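PDB 1Z5Z: helicase of the snf2/rad54 family from Sulfolobus solfataricus, which probably couples ATP hydrolysis to movement along double-stranded DNA, as SWI2/SNF2 enzymes do, this C-terminal domain being one of the two RecA-like lobes of the ATPase core. Local coordinates for residues Val187-Arg192 with Val215-Leu220; Val140-Gly145 with Phe167-Val172; Val33-Thr38 with Ser95-Arg100; Val79-Leu84 with Val122-Ile127. All blocks are in the same frame, centred on the assembly; numbering follows the deposited sequence.

Interaction 1 of 4, residues Val187-Arg192 with Val215-Leu220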
loop_
_atom_site.group_PDB
_atom_site.type_symbol
_atom_site.label_atom_id
_atom_site.label_comp_id
_atom_site.label_asym_id
_atom_site.label_seq_id
_atom_site.Cartn_x
_atom_site.Cartn_y
_atom_site.Cartn_z
ATOM N N VAL A 187 -7.891 -6.595 9.461
ATOM C CA VAL A 187 -7.356 -5.363 8.937
ATOM C C VAL A 187 -6.344 -5.751 7.874
ATOM O O VAL A 187 -5.483 -6.608 8.119
ATOM C CB VAL A 187 -6.614 -4.527 10.056
ATOM C CG1 VAL A 187 -6.036 -3.242 9.459
ATOM C CG2 VAL A 187 -7.566 -4.186 11.205
ATOM N N ILE A 188 -6.490 -5.158 6.682
ATOM C CA ILE A 188 -5.535 -5.369 5.594
ATOM C C ILE A 188 -4.811 -4.036 5.316
ATOM O O ILE A 188 -5.461 -3.017 4.951
ATOM C CB ILE A 188 -6.238 -5.772 4.282
ATOM C CG1 ILE A 188 -6.895 -7.149 4.448
ATOM C CG2 ILE A 188 -5.233 -5.800 3.104
ATOM C CD1 ILE A 188 -7.689 -7.611 3.201
ATOM N N HIS A 189 -3.495 -4.013 5.511
ATOM C CA HIS A 189 -2.724 -2.814 5.195
ATOM C C HIS A 189 -2.235 -3.039 3.760
ATOM O O HIS A 189 -1.275 -3.749 3.506
ATOM C CB HIS A 189 -1.617 -2.616 6.221
ATOM C CG HIS A 189 -2.150 -2.284 7.586
ATOM N ND1 HIS A 189 -2.879 -1.139 7.839
ATOM C CD2 HIS A 189 -2.135 -2.986 8.744
ATOM C CE1 HIS A 189 -3.289 -1.152 9.097
ATOM N NE2 HIS A 189 -2.849 -2.262 9.667
ATOM N N PHE A 190 -2.963 -2.458 2.812
ATOM C CA PHE A 190 -2.686 -2.648 1.383
ATOM C C PHE A 190 -1.311 -2.189 0.944
ATOM O O PHE A 190 -0.695 -2.783 0.051
ATOM C CB PHE A 190 -3.758 -1.941 0.576
ATOM C CG PHE A 190 -3.897 -2.458 -0.815
ATOM C CD1 PHE A 190 -4.693 -3.581 -1.068
ATOM C CD2 PHE A 190 -3.246 -1.847 -1.868
ATOM C CE1 PHE A 190 -4.849 -4.079 -2.350
ATOM C CE2 PHE A 190 -3.382 -2.341 -3.180
ATOM C CZ PHE A 190 -4.188 -3.455 -3.426
ATOM N N ASP A 191 -0.826 -1.106 1.555
ATOM C CA ASP A 191 0.518 -0.608 1.258
ATOM C C ASP A 191 0.994 0.105 2.528
ATOM O O ASP A 191 0.205 0.298 3.464
ATOM C CB ASP A 191 0.531 0.320 0.022
ATOM C CG ASP A 191 -0.526 1.383 0.085
ATOM O OD1 ASP A 191 -1.328 1.485 -0.868
ATOM O OD2 ASP A 191 -0.555 2.124 1.098
ATOM N N ARG A 192 2.268 0.466 2.560
ATOM C CA ARG A 192 2.869 1.071 3.734
ATOM C C ARG A 192 2.477 2.514 3.946
ATOM O O ARG A 192 3.245 3.396 3.646
ATOM C CB ARG A 192 4.401 0.943 3.653
ATOM C CG ARG A 192 5.021 0.756 5.052
ATOM C CD ARG A 192 6.533 0.679 5.074
ATOM N NE ARG A 192 6.956 0.031 6.317
ATOM C CZ ARG A 192 7.150 -1.283 6.464
ATOM N NH1 ARG A 192 7.524 -1.756 7.641
ATOM N NH2 ARG A 192 7.002 -2.125 5.442
ATOM N N VAL A 215 -7.961 -9.130 16.685
ATOM C CA VAL A 215 -7.990 -8.552 15.349
ATOM C C VAL A 215 -6.923 -9.275 14.532
ATOM O O VAL A 215 -5.795 -9.416 14.999
ATOM C CB VAL A 215 -7.611 -7.067 15.370
ATOM C CG1 VAL A 215 -7.634 -6.517 13.951
ATOM C CG2 VAL A 215 -8.569 -6.302 16.247
ATOM N N ILE A 216 -7.265 -9.776 13.352
ATOM C CA ILE A 216 -6.233 -10.411 12.520
ATOM C C ILE A 216 -5.702 -9.347 11.552
ATOM O O ILE A 216 -6.478 -8.834 10.739
ATOM C CB ILE A 216 -6.785 -11.567 11.698
ATOM C CG1 ILE A 216 -7.212 -12.699 12.644
ATOM C CG2 ILE A 216 -5.733 -12.028 10.681
ATOM C CD1 ILE A 216 -7.580 -13.985 11.938
ATOM N N VAL A 217 -4.400 -9.041 11.635
ATOM C CA VAL A 217 -3.740 -8.037 10.793
ATOM C C VAL A 217 -2.924 -8.609 9.635
ATOM O O VAL A 217 -2.161 -9.560 9.815
ATOM C CB VAL A 217 -2.800 -7.150 11.636
ATOM C CG1 VAL A 217 -2.116 -6.131 10.765
ATOM C CG2 VAL A 217 -3.579 -6.462 12.700
ATOM N N HIS A 218 -3.089 -8.041 8.438
ATOM C CA HIS A 218 -2.335 -8.483 7.260
ATOM C C HIS A 218 -1.575 -7.326 6.586
ATOM O O HIS A 218 -2.154 -6.277 6.264
ATOM C CB HIS A 218 -3.247 -9.103 6.186
ATOM C CG HIS A 218 -3.968 -10.341 6.615
ATOM N ND1 HIS A 218 -5.340 -10.389 6.774
ATOM C CD2 HIS A 218 -3.521 -11.598 6.857
ATOM C CE1 HIS A 218 -5.702 -11.619 7.086
ATOM N NE2 HIS A 218 -4.617 -12.374 7.141
ATOM N N LYS A 219 -0.292 -7.506 6.335
ATOM C CA LYS A 219 0.468 -6.446 5.658
ATOM C C LYS A 219 0.855 -6.969 4.303
ATOM O O LYS A 219 1.652 -7.900 4.218
ATOM C CB LYS A 219 1.744 -6.072 6.412
ATOM C CG LYS A 219 1.511 -5.332 7.690
ATOM C CD LYS A 219 2.809 -5.281 8.516
ATOM C CE LYS A 219 3.985 -4.802 7.680
ATOM N NZ LYS A 219 5.243 -5.545 7.982
ATOM N N LEU A 220 0.306 -6.379 3.240
ATOM C CA LEU A 220 0.634 -6.839 1.916
ATOM C C LEU A 220 2.028 -6.339 1.534
ATOM O O LEU A 220 2.335 -5.154 1.708
ATOM C CB LEU A 220 -0.416 -6.343 0.913
ATOM C CG LEU A 220 -1.880 -6.735 1.238
ATOM C CD1 LEU A 220 -2.716 -6.537 -0.005
ATOM C CD2 LEU A 220 -1.999 -8.194 1.693
HETATM O O HOH W 1 1.719 -3.012 3.379
#
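The side chain of Leu220 packs against the side chains of Ile188 and Phe190. Its CD1 lies 3.7 Å from Phe190 CD1, and its CG is 3.9 Å from Ile188 CG2. That methyl of Ile188 stands opposite the backbone N because CG1 has turned beside it (chi1 -66°), toward the ring of His218. On the face of Val187 and His189, the His189 ring presents its CD2 edge to Val217 CG1 at 3.7 Å, and further back Val187 CG2 touches Val215 CG1 at 3.6 Å. Trimming Leu220 to an alanine would probably open a gap beside Ile188 CG2 and take one packing partner from Phe190 CD1. Between the two rows of side chains, four backbone hydrogen bonds form a parallel ladder, which places strands 186-189 and 216-222 next to each other in the parallel sheet of a RecA-like lobe. The shortest rung, His189 N to His218 O at 2.7 Å, is nearly straight at 171°. At the far end of the ladder, water 1 donates to both His189 O and Leu220 O, so His189 O takes this bond as well as the one from Leu220 N. His218 ND1 is buried here without a polar partner. His189 ND1 is hydrogen-bonded to Trp193 NE1, and the His189 ring also meets that of Phe118 on the next strand. Farther out, Arg192 NH1 and Lys219 NZ come within 4.4 Å of each other, yet both residues form salt bridges to Asp231 OD2, and Lys219 NZ is hydrogen-bonded to Asn32 as well.

Interaction 2 of 4, residues Val140-Gly145 with Phe167-Val172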
loop_
_atom_site.group_PDB
_atom_site.type_symbol
_atom_site.label_atom_id
_atom_site.label_comp_id
_atom_site.label_asym_id
_atom_site.label_seq_id
_atom_site.Cartn_x
_atom_site.Cartn_y
_atom_site.Cartn_z
ATOM N N VAL A 140 -19.688 -0.673 0.404
ATOM C CA VAL A 140 -18.323 -0.498 0.912
ATOM C C VAL A 140 -18.054 0.984 1.202
ATOM O O VAL A 140 -17.654 1.738 0.318
ATOM C CB VAL A 140 -17.285 -1.043 -0.115
ATOM C CG1 VAL A 140 -15.816 -0.765 0.362
ATOM C CG2 VAL A 140 -17.536 -2.556 -0.336
ATOM N N PRO A 141 -18.305 1.419 2.441
ATOM C CA PRO A 141 -18.062 2.818 2.786
ATOM C C PRO A 141 -16.585 3.151 2.610
ATOM O O PRO A 141 -15.700 2.329 2.922
ATOM C CB PRO A 141 -18.558 2.922 4.227
ATOM C CG PRO A 141 -18.743 1.472 4.666
ATOM C CD PRO A 141 -19.063 0.710 3.489
ATOM N N PHE A 142 -16.327 4.348 2.099
ATOM C CA PHE A 142 -14.973 4.800 1.786
ATOM C C PHE A 142 -14.544 6.065 2.552
ATOM O O PHE A 142 -15.077 7.141 2.285
ATOM C CB PHE A 142 -14.907 5.084 0.270
ATOM C CG PHE A 142 -13.577 5.578 -0.213
ATOM C CD1 PHE A 142 -13.497 6.426 -1.313
ATOM C CD2 PHE A 142 -12.406 5.188 0.415
ATOM C CE1 PHE A 142 -12.251 6.886 -1.787
ATOM C CE2 PHE A 142 -11.155 5.636 -0.040
ATOM C CZ PHE A 142 -11.073 6.485 -1.144
ATOM N N LEU A 143 -13.603 5.951 3.493
ATOM C CA LEU A 143 -13.106 7.150 4.210
ATOM C C LEU A 143 -11.856 7.776 3.568
ATOM O O LEU A 143 -10.879 7.086 3.299
ATOM C CB LEU A 143 -12.748 6.828 5.669
ATOM C CG LEU A 143 -13.835 6.788 6.752
ATOM C CD1 LEU A 143 -13.198 6.551 8.119
ATOM C CD2 LEU A 143 -14.592 8.111 6.797
ATOM N N TYR A 144 -11.896 9.085 3.303
ATOM C CA TYR A 144 -10.735 9.807 2.772
ATOM C C TYR A 144 -10.767 11.224 3.375
ATOM O O TYR A 144 -11.801 11.678 3.893
ATOM C CB TYR A 144 -10.703 9.844 1.231
ATOM C CG TYR A 144 -11.958 10.371 0.556
ATOM C CD1 TYR A 144 -13.065 9.548 0.355
ATOM C CD2 TYR A 144 -12.035 11.705 0.117
ATOM C CE1 TYR A 144 -14.218 10.028 -0.267
ATOM C CE2 TYR A 144 -13.194 12.200 -0.508
ATOM C CZ TYR A 144 -14.283 11.354 -0.700
ATOM O OH TYR A 144 -15.439 11.818 -1.326
ATOM N N GLY A 145 -9.618 11.881 3.338
ATOM C CA GLY A 145 -9.449 13.208 3.914
ATOM C C GLY A 145 -10.423 14.317 3.534
ATOM O O GLY A 145 -10.806 15.098 4.404
ATOM N N PHE A 167 -17.420 -4.127 5.347
ATOM C CA PHE A 167 -16.209 -3.480 4.864
ATOM C C PHE A 167 -16.146 -1.982 5.096
ATOM O O PHE A 167 -17.166 -1.291 5.306
ATOM C CB PHE A 167 -16.067 -3.658 3.335
ATOM C CG PHE A 167 -16.063 -5.077 2.856
ATOM C CD1 PHE A 167 -17.262 -5.731 2.539
ATOM C CD2 PHE A 167 -14.869 -5.770 2.721
ATOM C CE1 PHE A 167 -17.269 -7.062 2.096
ATOM C CE2 PHE A 167 -14.858 -7.091 2.285
ATOM C CZ PHE A 167 -16.066 -7.745 1.971
ATOM N N ILE A 168 -14.916 -1.497 5.072
ATOM C CA ILE A 168 -14.652 -0.058 5.095
ATOM C C ILE A 168 -13.283 0.133 4.451
ATOM O O ILE A 168 -12.360 -0.615 4.734
ATOM C CB ILE A 168 -14.688 0.570 6.516
ATOM C CG1 ILE A 168 -14.498 2.088 6.387
ATOM C CG2 ILE A 168 -13.634 -0.077 7.459
ATOM C CD1 ILE A 168 -15.096 2.877 7.565
ATOM N N VAL A 169 -13.151 1.106 3.552
ATOM C CA VAL A 169 -11.864 1.349 2.905
ATOM C C VAL A 169 -11.435 2.729 3.378
ATOM O O VAL A 169 -12.264 3.636 3.516
ATOM C CB VAL A 169 -11.962 1.283 1.342
ATOM C CG1 VAL A 169 -10.655 1.704 0.732
ATOM C CG2 VAL A 169 -12.285 -0.153 0.873
ATOM N N LEU A 170 -10.155 2.857 3.702
ATOM C CA LEU A 170 -9.622 4.131 4.194
ATOM C C LEU A 170 -8.367 4.512 3.442
ATOM O O LEU A 170 -7.456 3.702 3.274
ATOM C CB LEU A 170 -9.247 4.022 5.675
ATOM C CG LEU A 170 -10.375 3.603 6.637
ATOM C CD1 LEU A 170 -10.377 2.065 6.879
ATOM C CD2 LEU A 170 -10.140 4.330 7.915
ATOM N N SER A 171 -8.316 5.741 2.969
ATOM C CA SER A 171 -7.112 6.154 2.302
ATOM C C SER A 171 -6.586 7.219 3.223
ATOM O O SER A 171 -7.300 8.176 3.529
ATOM C CB SER A 171 -7.416 6.732 0.924
ATOM O OG SER A 171 -7.747 8.099 1.037
ATOM N N VAL A 172 -5.382 7.008 3.738
ATOM C CA VAL A 172 -4.738 7.971 4.632
ATOM C C VAL A 172 -3.549 8.530 3.860
ATOM O O VAL A 172 -2.559 7.824 3.639
ATOM C CB VAL A 172 -4.236 7.280 5.940
ATOM C CG1 VAL A 172 -3.675 8.341 6.898
ATOM C CG2 VAL A 172 -5.393 6.480 6.610
HETATM O O HOH W 2 -7.113 10.892 2.645
#
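Leu143 reaches across to Leu170 and Ile168 with successive atoms of its side chain. CB lies near Val169 O and Leu170 CG, where the two leucines run side by side and point the same way. The next atom, CG, is 4.2 Å from Ile168 CD1. At the tip, CD1 settles against Leu170 CD2 at 3.8 Å, with Ile168 CD1 beside it, and Arg152 and Ile156 of helix 149-161 touch the leucine as well. The other face of the strand pair carries Phe142, whose CG lies opposite the backbone N (chi1 179°); this swings the ring along the neighbouring strand. The edge of the ring meets Val169 O, 3.5 Å from CD2, and Ser171 CB, 4.0 Å from CE2; Val169 CG1 also packs on CD2. Two residues on, Tyr144 CD1 lies over one face of the same ring, offset toward the rim. Val140 extends this row, its CG1 packing 3.6 Å from Val169 CG2. Three backbone hydrogen bonds in parallel register join the two segments, and Val169 takes part in two of them, giving its N-H to Pro141 O and accepting from Leu143 N at 2.7 Å. Beyond the last rung water 2 bridges them, accepting from Gly145 N at 2.8 Å and donating to Ser171 O. Helix 122-136 packs against Val140, Phe142 and Ser171, while helix 149-161 covers Pro141, Leu143 and Ile168. The sheet edge is thus sandwiched between helices, and strand 142-143, helix 149-161 and strand 167-171 form a beta-alpha-beta crossover of the RecA-like fold.

Interaction 3 of 4, residues Val33-Thr38 with Ser95-Arg100; sequences VYCNLT and SGKMIR
Arg100 starts with CG turned beside its backbone N (chi1 -70°) and then bends at chi2 and chi3, and these turns lay its guanidinium flat against Val33. Val33 CG1 sits over the centre of one face of the group, 3.5 Å from Arg100 CZ. Lower on the same side chain, Arg100 CG packs against Cys35 SG at 3.6 Å. Replacing this arginine by an alanine would probably leave Val33 CG1 without the guanidinium face over it and Cys35 SG without its contact to CG, and remove a weak, long ion pair with Glu103. Toward the start of the helix the backbones themselves meet. Gly96 CA makes a CH...O contact of 3.2 Å with Asn36 O, a fit so close that a CB at this glycine would collide with that oxygen. Thr38 CG2 then rests 3.7 Å from Gly96 N. Ser95 is the N-cap of the helix, its OG accepting from Met98 N at 2.9 Å and also being hydrogen-bonded to Asp80 O. Thr38 similarly caps helix 39-55 through Gln41 N. With the axes of strand 33-35 and helix 96-100 8.3 Å apart at closest, edge strand 29-35 packs on helix 96-110, an alpha/beta layer typical of RecA-like domains.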
loop_
_atom_site.group_PDB
_atom_site.type_symbol
_atom_site.label_atom_id
_atom_site.label_comp_id
_atom_site.label_asym_id
_atom_site.label_seq_id
_atom_site.Cartn_x
_atom_site.Cartn_y
_atom_site.Cartn_z
ATOM N N VAL A 33 2.023 -10.597 4.202
ATOM C CA VAL A 33 1.413 -11.426 3.179
ATOM C C VAL A 33 2.187 -11.061 1.904
ATOM O O VAL A 33 2.082 -9.939 1.394
ATOM C CB VAL A 33 -0.092 -11.106 3.034
ATOM C CG1 VAL A 33 -0.653 -11.696 1.724
ATOM C CG2 VAL A 33 -0.858 -11.664 4.254
ATOM N N TYR A 34 3.009 -11.991 1.420
ATOM C CA TYR A 34 3.826 -11.758 0.222
ATOM C C TYR A 34 3.043 -11.998 -1.043
ATOM O O TYR A 34 2.428 -13.046 -1.243
ATOM C CB TYR A 34 5.070 -12.630 0.258
ATOM C CG TYR A 34 5.911 -12.285 1.454
ATOM C CD1 TYR A 34 6.774 -11.205 1.422
ATOM C CD2 TYR A 34 5.773 -12.994 2.660
ATOM C CE1 TYR A 34 7.490 -10.810 2.565
ATOM C CE2 TYR A 34 6.482 -12.618 3.809
ATOM C CZ TYR A 34 7.334 -11.523 3.744
ATOM O OH TYR A 34 8.043 -11.133 4.843
ATOM N N CYS A 35 3.071 -10.996 -1.898
ATOM C CA CYS A 35 2.320 -11.038 -3.122
ATOM C C CYS A 35 3.251 -10.776 -4.274
ATOM O O CYS A 35 3.952 -9.767 -4.300
ATOM C CB CYS A 35 1.232 -9.949 -3.118
ATOM S SG CYS A 35 0.236 -9.772 -1.619
ATOM N N ASN A 36 3.229 -11.686 -5.241
ATOM C CA ASN A 36 4.044 -11.584 -6.432
ATOM C C ASN A 36 3.385 -10.580 -7.376
ATOM O O ASN A 36 2.160 -10.505 -7.463
ATOM C CB ASN A 36 4.127 -12.957 -7.138
ATOM C CG ASN A 36 4.745 -14.032 -6.247
ATOM O OD1 ASN A 36 5.919 -13.937 -5.863
ATOM N ND2 ASN A 36 3.954 -15.036 -5.887
ATOM N N LEU A 37 4.212 -9.810 -8.066
ATOM C CA LEU A 37 3.725 -8.859 -9.039
ATOM C C LEU A 37 3.297 -9.686 -10.257
ATOM O O LEU A 37 3.807 -10.787 -10.487
ATOM C CB LEU A 37 4.862 -7.947 -9.478
ATOM C CG LEU A 37 5.382 -6.914 -8.484
ATOM C CD1 LEU A 37 6.581 -6.220 -9.103
ATOM C CD2 LEU A 37 4.239 -5.909 -8.165
ATOM N N THR A 38 2.375 -9.138 -11.029
ATOM C CA THR A 38 1.924 -9.762 -12.254
ATOM C C THR A 38 2.992 -9.385 -13.304
ATOM O O THR A 38 3.729 -8.417 -13.128
ATOM C CB THR A 38 0.647 -9.110 -12.746
ATOM O OG1 THR A 38 0.925 -7.722 -12.945
ATOM C CG2 THR A 38 -0.519 -9.290 -11.747
ATOM N N SER A 95 -3.496 -6.985 -10.577
ATOM C CA SER A 95 -2.724 -6.724 -9.367
ATOM C C SER A 95 -2.434 -7.926 -8.429
ATOM O O SER A 95 -3.333 -8.505 -7.860
ATOM C CB SER A 95 -3.425 -5.565 -8.584
ATOM O OG SER A 95 -2.997 -5.532 -7.216
ATOM N N GLY A 96 -1.162 -8.274 -8.263
ATOM C CA GLY A 96 -0.816 -9.349 -7.336
ATOM C C GLY A 96 -1.477 -9.142 -5.976
ATOM O O GLY A 96 -1.993 -10.105 -5.403
ATOM N N LYS A 97 -1.474 -7.891 -5.471
ATOM C CA LYS A 97 -2.088 -7.534 -4.181
ATOM C C LYS A 97 -3.600 -7.687 -4.159
ATOM O O LYS A 97 -4.165 -8.200 -3.195
ATOM C CB LYS A 97 -1.745 -6.068 -3.786
ATOM C CG LYS A 97 -0.317 -5.866 -3.277
ATOM C CD LYS A 97 -0.169 -4.486 -2.603
ATOM C CE LYS A 97 1.261 -4.216 -2.220
ATOM N NZ LYS A 97 1.425 -2.824 -1.756
ATOM N N MET A 98 -4.261 -7.205 -5.208
ATOM C CA MET A 98 -5.711 -7.324 -5.321
ATOM C C MET A 98 -6.068 -8.813 -5.349
ATOM O O MET A 98 -7.042 -9.240 -4.742
ATOM C CB MET A 98 -6.192 -6.670 -6.623
ATOM C CG MET A 98 -7.088 -5.451 -6.499
ATOM S SD MET A 98 -7.453 -4.713 -4.884
ATOM C CE MET A 98 -8.886 -5.620 -4.585
ATOM N N ILE A 99 -5.274 -9.605 -6.058
ATOM C CA ILE A 99 -5.550 -11.032 -6.140
ATOM C C ILE A 99 -5.493 -11.660 -4.747
ATOM O O ILE A 99 -6.359 -12.461 -4.403
ATOM C CB ILE A 99 -4.542 -11.724 -7.087
ATOM C CG1 ILE A 99 -4.888 -11.392 -8.533
ATOM C CG2 ILE A 99 -4.535 -13.258 -6.855
ATOM C CD1 ILE A 99 -3.701 -11.563 -9.501
ATOM N N ARG A 100 -4.488 -11.311 -3.945
ATOM C CA ARG A 100 -4.423 -11.885 -2.613
ATOM C C ARG A 100 -5.514 -11.290 -1.730
ATOM O O ARG A 100 -6.030 -11.971 -0.843
ATOM C CB ARG A 100 -3.056 -11.641 -1.950
ATOM C CG ARG A 100 -1.930 -12.426 -2.564
ATOM C CD ARG A 100 -2.028 -13.900 -2.193
ATOM N NE ARG A 100 -0.883 -14.302 -1.385
ATOM C CZ ARG A 100 -0.963 -14.707 -0.120
ATOM N NH1 ARG A 100 0.151 -15.041 0.531
ATOM N NH2 ARG A 100 -2.152 -14.784 0.488
#

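Interaction 4 of 4, residues Val79-Leu84 with Val122-Ile127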
loop_
_atom_site.group_PDB
_atom_site.type_symbol
_atom_site.label_atom_id
_atom_site.label_comp_id
_atom_site.label_asym_id
_atom_site.label_seq_id
_atom_site.Cartn_x
_atom_site.Cartn_y
_atom_site.Cartn_z
ATOM N N VAL A 79 3.198 -1.177 -7.702
ATOM C CA VAL A 79 2.998 -2.408 -6.925
ATOM C C VAL A 79 1.609 -2.551 -6.320
ATOM O O VAL A 79 1.270 -3.621 -5.797
ATOM C CB VAL A 79 4.053 -2.577 -5.807
ATOM C CG1 VAL A 79 5.476 -2.566 -6.449
ATOM C CG2 VAL A 79 3.902 -1.466 -4.763
ATOM N N ASP A 80 0.803 -1.483 -6.388
ATOM C CA ASP A 80 -0.560 -1.514 -5.879
ATOM C C ASP A 80 -1.473 -1.918 -7.034
ATOM O O ASP A 80 -2.242 -2.835 -6.917
ATOM C CB ASP A 80 -0.981 -0.121 -5.371
ATOM C CG ASP A 80 -0.682 0.084 -3.902
ATOM O OD1 ASP A 80 0.100 -0.727 -3.306
ATOM O OD2 ASP A 80 -1.233 1.058 -3.346
ATOM N N HIS A 81 -1.408 -1.188 -8.149
ATOM C CA HIS A 81 -2.258 -1.496 -9.293
ATOM C C HIS A 81 -1.850 -0.698 -10.523
ATOM O O HIS A 81 -1.822 0.545 -10.503
ATOM C CB HIS A 81 -3.712 -1.197 -8.966
ATOM C CG HIS A 81 -4.685 -1.875 -9.880
ATOM N ND1 HIS A 81 -4.696 -1.676 -11.248
ATOM C CD2 HIS A 81 -5.656 -2.786 -9.622
ATOM C CE1 HIS A 81 -5.626 -2.439 -11.792
ATOM N NE2 HIS A 81 -6.224 -3.121 -10.825
ATOM N N PRO A 82 -1.552 -1.394 -11.626
ATOM C CA PRO A 82 -1.145 -0.688 -12.836
ATOM C C PRO A 82 -2.103 0.414 -13.306
ATOM O O PRO A 82 -1.669 1.372 -13.936
ATOM C CB PRO A 82 -0.983 -1.814 -13.857
ATOM C CG PRO A 82 -1.843 -2.909 -13.340
ATOM C CD PRO A 82 -1.591 -2.849 -11.857
ATOM N N ALA A 83 -3.384 0.311 -12.987
ATOM C CA ALA A 83 -4.338 1.350 -13.444
ATOM C C ALA A 83 -4.117 2.753 -12.835
ATOM O O ALA A 83 -4.606 3.767 -13.374
ATOM C CB ALA A 83 -5.756 0.904 -13.170
ATOM N N LEU A 84 -3.406 2.831 -11.707
ATOM C CA LEU A 84 -3.161 4.151 -11.088
ATOM C C LEU A 84 -2.291 5.029 -12.024
ATOM O O LEU A 84 -2.312 6.245 -11.931
ATOM C CB LEU A 84 -2.433 3.985 -9.740
ATOM C CG LEU A 84 -3.187 3.249 -8.630
ATOM C CD1 LEU A 84 -2.231 2.826 -7.531
ATOM C CD2 LEU A 84 -4.286 4.169 -8.073
ATOM N N VAL A 122 -5.642 7.808 -2.350
ATOM C CA VAL A 122 -7.076 7.937 -2.500
ATOM C C VAL A 122 -7.525 7.128 -3.724
ATOM O O VAL A 122 -8.596 6.504 -3.702
ATOM C CB VAL A 122 -7.521 9.428 -2.736
ATOM C CG1 VAL A 122 -8.980 9.462 -3.023
ATOM C CG2 VAL A 122 -7.224 10.324 -1.524
ATOM N N ASP A 123 -6.725 7.123 -4.795
ATOM C CA ASP A 123 -7.134 6.412 -5.998
ATOM C C ASP A 123 -7.164 4.905 -5.834
ATOM O O ASP A 123 -8.037 4.228 -6.397
ATOM C CB ASP A 123 -6.248 6.809 -7.184
ATOM C CG ASP A 123 -6.474 8.246 -7.594
ATOM O OD1 ASP A 123 -7.627 8.692 -7.433
ATOM O OD2 ASP A 123 -5.525 8.917 -8.054
ATOM N N MET A 124 -6.217 4.375 -5.068
ATOM C CA MET A 124 -6.215 2.940 -4.824
ATOM C C MET A 124 -7.456 2.625 -3.983
ATOM O O MET A 124 -8.116 1.621 -4.205
ATOM C CB MET A 124 -4.948 2.494 -4.082
ATOM C CG MET A 124 -4.791 0.941 -4.126
ATOM S SD MET A 124 -4.713 0.286 -5.835
ATOM C CE MET A 124 -5.893 -1.042 -5.731
ATOM N N GLY A 125 -7.769 3.507 -3.024
ATOM C CA GLY A 125 -8.939 3.306 -2.188
ATOM C C GLY A 125 -10.195 3.150 -3.029
ATOM O O GLY A 125 -11.023 2.267 -2.741
ATOM N N LYS A 126 -10.363 3.994 -4.056
ATOM C CA LYS A 126 -11.546 3.910 -4.917
ATOM C C LYS A 126 -11.570 2.614 -5.726
ATOM O O LYS A 126 -12.625 1.997 -5.893
ATOM C CB LYS A 126 -11.590 5.105 -5.866
ATOM C CG LYS A 126 -11.918 6.392 -5.176
ATOM C CD LYS A 126 -11.720 7.562 -6.122
ATOM C CE LYS A 126 -12.501 8.757 -5.625
ATOM N NZ LYS A 126 -12.304 9.950 -6.485
ATOM N N ILE A 127 -10.415 2.202 -6.239
ATOM C CA ILE A 127 -10.337 0.962 -7.006
ATOM C C ILE A 127 -10.759 -0.226 -6.109
ATOM O O ILE A 127 -11.595 -1.058 -6.484
ATOM C CB ILE A 127 -8.896 0.750 -7.556
ATOM C CG1 ILE A 127 -8.675 1.659 -8.777
ATOM C CG2 ILE A 127 -8.667 -0.728 -7.901
ATOM C CD1 ILE A 127 -7.226 1.748 -9.223
HETATM O O HOH W 3 -3.964 7.529 -10.159
#
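Met124 folds over Asp80 and His81, its chain bent at chi2 (58°) and chi3 so that the thioether end turns back onto the loop. Met124 CG lies 3.6 Å from Asp80 OD2, and SD rests on His81 CB at 3.6 Å. Leu84 crosses the methionine at about a right angle, bringing its CD1 to 3.9 Å from Met124 SD. The other methyl, CD2, is pressed onto the start of the helix, 3.4 Å from Asp123 CB, and also reaches Ile127 CD1. Ile127 CG2 meets His81 CD2 at 4.0 Å, completing the contact. The imidazole is fixed through both nitrogens: ND1 accepts from Ala83 N at 2.9 Å, almost in the ring plane, and NE2 is hydrogen-bonded to Ser91 O. Asp80 OD1 forms a salt bridge with Lys97. Water 3 bridges the two segments, donating to Leu84 O and, at 3.0 Å, to Asp123 OD2. The histidine-capped turn leading into helix 83-86 is thereby seated on the first turns of helix 122-136, the helix that follows strand 115-119 in the alpha/beta order of a RecA-like lobe.

From the N terminus, interaction 3 opens first at 33-38, and interaction 4 opens at 79-84 before the first closes at 95-100. Interaction 4 then closes at 122-127, so these two cross, binding the N-terminal strand and the helical region after it to helices 96-110 and 122-136. Interaction 2 follows in series, a short closure around helix 149-161 at one edge of the sheet. Interaction 1 comes last and joins strand 186-189 to strand 216-222, which lies next to edge strand 29-35. Lys97, of interaction 3, reaches interactions 1 and 4, its NZ hydrogen-bonding to Phe190 O. Interactions 1 and 4 touch where Phe190 packs on Met124, and interactions 2 and 4 where Val169 CG1 meets Gly125 O.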